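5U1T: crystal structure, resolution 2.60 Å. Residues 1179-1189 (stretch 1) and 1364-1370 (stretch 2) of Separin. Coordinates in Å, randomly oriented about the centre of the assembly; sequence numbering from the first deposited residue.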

# COMPACT_ATOMS: atom_id res chain seq x y z
N SER A 1179 -19.91 -35.64 27.72
CA SER A 1179 -18.64 -35.44 27.06
C SER A 1179 -17.86 -34.30 27.68
O SER A 1179 -18.42 -33.46 28.40
CB SER A 1179 -18.86 -35.16 25.58
OG SER A 1179 -19.56 -33.93 25.43
N PHE A 1180 -16.57 -34.25 27.38
CA PHE A 1180 -15.76 -33.14 27.82
C PHE A 1180 -16.32 -31.79 27.36
O PHE A 1180 -16.30 -30.83 28.13
CB PHE A 1180 -14.32 -33.30 27.34
CG PHE A 1180 -13.37 -32.30 27.95
CD1 PHE A 1180 -12.80 -32.54 29.19
CD2 PHE A 1180 -13.05 -31.13 27.28
CE1 PHE A 1180 -11.92 -31.62 29.76
CE2 PHE A 1180 -12.17 -30.21 27.84
CZ PHE A 1180 -11.61 -30.45 29.09
N PRO A 1181 -16.80 -31.70 26.10
CA PRO A 1181 -17.33 -30.37 25.75
C PRO A 1181 -18.65 -30.05 26.43
O PRO A 1181 -18.91 -28.87 26.62
CB PRO A 1181 -17.50 -30.45 24.22
CG PRO A 1181 -16.56 -31.53 23.79
CD PRO A 1181 -16.63 -32.54 24.89
N GLU A 1182 -19.44 -31.05 26.80
CA GLU A 1182 -20.67 -30.81 27.54
C GLU A 1182 -20.45 -30.44 29.00
O GLU A 1182 -21.11 -29.55 29.53
CB GLU A 1182 -21.57 -32.02 27.48
CG GLU A 1182 -22.15 -32.17 26.13
CD GLU A 1182 -22.98 -33.42 25.99
OE1 GLU A 1182 -22.65 -34.45 26.68
OE2 GLU A 1182 -23.97 -33.36 25.20
N ALA A 1183 -19.52 -31.13 29.64
CA ALA A 1183 -19.11 -30.77 30.98
C ALA A 1183 -18.58 -29.34 31.01
O ALA A 1183 -18.86 -28.57 31.93
CB ALA A 1183 -18.06 -31.74 31.49
N THR A 1184 -17.81 -28.98 29.98
CA THR A 1184 -17.27 -27.63 29.88
C THR A 1184 -18.42 -26.61 29.76
O THR A 1184 -18.40 -25.58 30.42
CB THR A 1184 -16.29 -27.52 28.69
OG1 THR A 1184 -15.15 -28.33 28.95
CG2 THR A 1184 -15.81 -26.12 28.55
N LYS A 1185 -19.42 -26.90 28.94
CA LYS A 1185 -20.60 -26.06 28.86
C LYS A 1185 -21.35 -25.93 30.18
O LYS A 1185 -21.64 -24.83 30.61
CB LYS A 1185 -21.57 -26.59 27.81
CG LYS A 1185 -21.55 -25.81 26.53
CD LYS A 1185 -22.88 -25.94 25.81
CE LYS A 1185 -24.02 -25.33 26.64
NZ LYS A 1185 -25.28 -25.17 25.83
N LYS A 1186 -21.69 -27.05 30.80
CA LYS A 1186 -22.51 -27.04 32.01
C LYS A 1186 -21.85 -26.22 33.12
O LYS A 1186 -22.52 -25.47 33.85
CB LYS A 1186 -22.76 -28.46 32.48
CG LYS A 1186 -23.99 -29.14 31.89
CD LYS A 1186 -24.08 -30.60 32.37
CE LYS A 1186 -25.43 -31.23 32.08
NZ LYS A 1186 -25.94 -30.85 30.71
N LEU A 1187 -20.53 -26.36 33.21
CA LEU A 1187 -19.71 -25.68 34.21
C LEU A 1187 -19.62 -24.18 34.00
O LEU A 1187 -19.81 -23.39 34.93
CB LEU A 1187 -18.30 -26.28 34.22
CG LEU A 1187 -17.31 -25.66 35.20
CD1 LEU A 1187 -17.69 -25.99 36.63
CD2 LEU A 1187 -15.92 -26.11 34.88
N LEU A 1188 -19.29 -23.80 32.77
CA LEU A 1188 -19.20 -22.40 32.37
C LEU A 1188 -20.52 -21.69 32.64
O LEU A 1188 -20.54 -20.56 33.15
CB LEU A 1188 -18.82 -22.28 30.89
CG LEU A 1188 -17.33 -22.40 30.56
CD1 LEU A 1188 -17.09 -22.32 29.06
CD2 LEU A 1188 -16.53 -21.34 31.29
N SER A 1189 -21.62 -22.35 32.32
CA SER A 1189 -22.92 -21.82 32.63
C SER A 1189 -23.06 -21.56 34.14
O SER A 1189 -23.45 -20.46 34.54
CB SER A 1189 -24.01 -22.78 32.14
OG SER A 1189 -25.19 -22.62 32.90
N SER A 1364 -4.23 -26.03 29.28
CA SER A 1364 -5.11 -24.86 29.31
C SER A 1364 -6.58 -25.25 29.09
O SER A 1364 -7.48 -24.66 29.69
CB SER A 1364 -4.65 -23.81 28.27
OG SER A 1364 -4.82 -24.23 26.91
N SER A 1365 -6.83 -26.26 28.25
CA SER A 1365 -8.21 -26.66 28.01
C SER A 1365 -8.85 -27.26 29.26
O SER A 1365 -10.07 -27.23 29.40
CB SER A 1365 -8.29 -27.65 26.85
OG SER A 1365 -7.78 -28.91 27.22
N CYS A 1366 -8.03 -27.79 30.17
CA CYS A 1366 -8.56 -28.44 31.36
C CYS A 1366 -8.46 -27.60 32.63
O CYS A 1366 -8.93 -28.00 33.68
CB CYS A 1366 -7.84 -29.78 31.59
SG CYS A 1366 -8.10 -31.03 30.32
N HIS A 1367 -7.85 -26.42 32.52
CA HIS A 1367 -7.64 -25.57 33.67
C HIS A 1367 -8.89 -25.21 34.48
O HIS A 1367 -8.86 -25.20 35.71
CB HIS A 1367 -6.98 -24.29 33.23
CG HIS A 1367 -7.14 -23.17 34.21
ND1 HIS A 1367 -6.22 -22.92 35.20
CD2 HIS A 1367 -8.12 -22.25 34.36
CE1 HIS A 1367 -6.63 -21.88 35.91
NE2 HIS A 1367 -7.78 -21.46 35.42
N LEU A 1368 -9.99 -24.91 33.80
CA LEU A 1368 -11.20 -24.45 34.48
C LEU A 1368 -11.77 -25.45 35.45
O LEU A 1368 -12.39 -25.06 36.44
CB LEU A 1368 -12.29 -24.06 33.48
CG LEU A 1368 -12.94 -25.11 32.56
CD1 LEU A 1368 -14.31 -24.63 32.03
CD2 LEU A 1368 -12.02 -25.49 31.40
N PHE A 1369 -11.61 -26.75 35.19
CA PHE A 1369 -12.18 -27.77 36.08
C PHE A 1369 -11.45 -27.80 37.42
O PHE A 1369 -10.23 -27.81 37.48
CB PHE A 1369 -12.15 -29.16 35.43
CG PHE A 1369 -13.20 -29.36 34.37
CD1 PHE A 1369 -14.51 -29.64 34.72
CD2 PHE A 1369 -12.87 -29.26 33.02
CE1 PHE A 1369 -15.50 -29.82 33.74
CE2 PHE A 1369 -13.85 -29.43 32.02
CZ PHE A 1369 -15.17 -29.72 32.39
N PRO A 1370 -12.22 -27.80 38.51
CA PRO A 1370 -11.64 -27.91 39.85
C PRO A 1370 -11.27 -29.36 40.16
O PRO A 1370 -11.90 -29.99 41.02
CB PRO A 1370 -12.77 -27.41 40.76
CG PRO A 1370 -14.01 -27.77 40.01
CD PRO A 1370 -13.68 -27.65 38.55

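The ring of Phe1369 is wrapped by four residues of one helix, and each meets it from a different direction. Leu1187 CD2 lies over one face, 4.1 Å from the centroid of the Phe1369 ring and 25° off the ring normal, which places a methyl group where its C-H bonds can interact with the pi electrons. Thr1184 OG1 sits near the ring plane, 3.5 Å from Phe1369 CE2, so this oxygen faces the ring's positively polarized C-H rim. Ala1183 CB approaches Phe1369 CZ to 3.6 Å. Phe1180 completes the set: Phe1180 CE1 is 3.7 Å from Phe1369 CE2, the centroids of the two rings are 5.5 Å apart and the planes are inclined at 52°, an oblique aromatic pair.

The backbones explain how one ring can reach so many partners. Residues 1180-1189 are helical, and residues 1180, 1183, 1184 and 1187 follow the spacing of three and four that returns to the same side of a helix. Stretch 2 has no regular helix or strand across from them; it makes a type I beta turn from Cys1366 to Phe1369, with a weak hydrogen bond from Phe1369 N to Cys1366 O at 3.3 Å. The nearest CA atoms, those of Thr1184 and Phe1369, are still 8.0 Å apart, so side chains fill the space between the chains. No hydrogen bond crosses it, and the 400 Å² buried, summed over both sides, is held mainly by apolar packing.

Next to the Phe1369 ring, Leu1368 points its CA-to-CB bond toward the helix. Leu1368 CD1 is 3.6 Å from Leu1187 CD2, 4.0 Å from Leu1188 CG and 4.1 Å from Thr1184 CG2, so a single methyl touches three helical residues. Leu1187 CD2 thereby serves two neighbours at once, since it is also 3.8 Å from Phe1369 CD1. Leu1187, with chi1 t and chi2 p, has 70 Å² covered by the other stretch, counted over the whole residue.

Phe1180 extends the contact toward the start of the turn. Its CA-to-CB bond runs sideways, but with chi1 t the ring end comes nearer, and Phe1180 CZ reaches Ser1365 O at 3.6 Å. That carbonyl oxygen lies near the ring plane, a favourable place for a partial negative charge beside aromatic hydrogens. Cys1366 SG lies 3.8 Å from Phe1180 CZ and 4.8 Å from the centroid of the Phe1180 ring, 59° off the normal, an oblique sulfur-aromatic contact.

Two side-chain hydroxyls, those of Thr1184 and Ser1179, bond within the helical stretch. Thr1184 OG1 donates to Phe1180 O at 2.9 Å, which lets the hydroxyl sit beside an aromatic ring without needing a partner across the contact. At the N-terminus, Ser1179 OG caps the helix by accepting from Glu1182 N at 3.2 Å, and Ser1179 N returns a bond to Glu1182 OE1, also at 3.2 Å, with a nearly linear angle of 170°. Pro1181, Glu1182 and Lys1185 point their CA-to-CB bonds away from stretch 2 and are exposed.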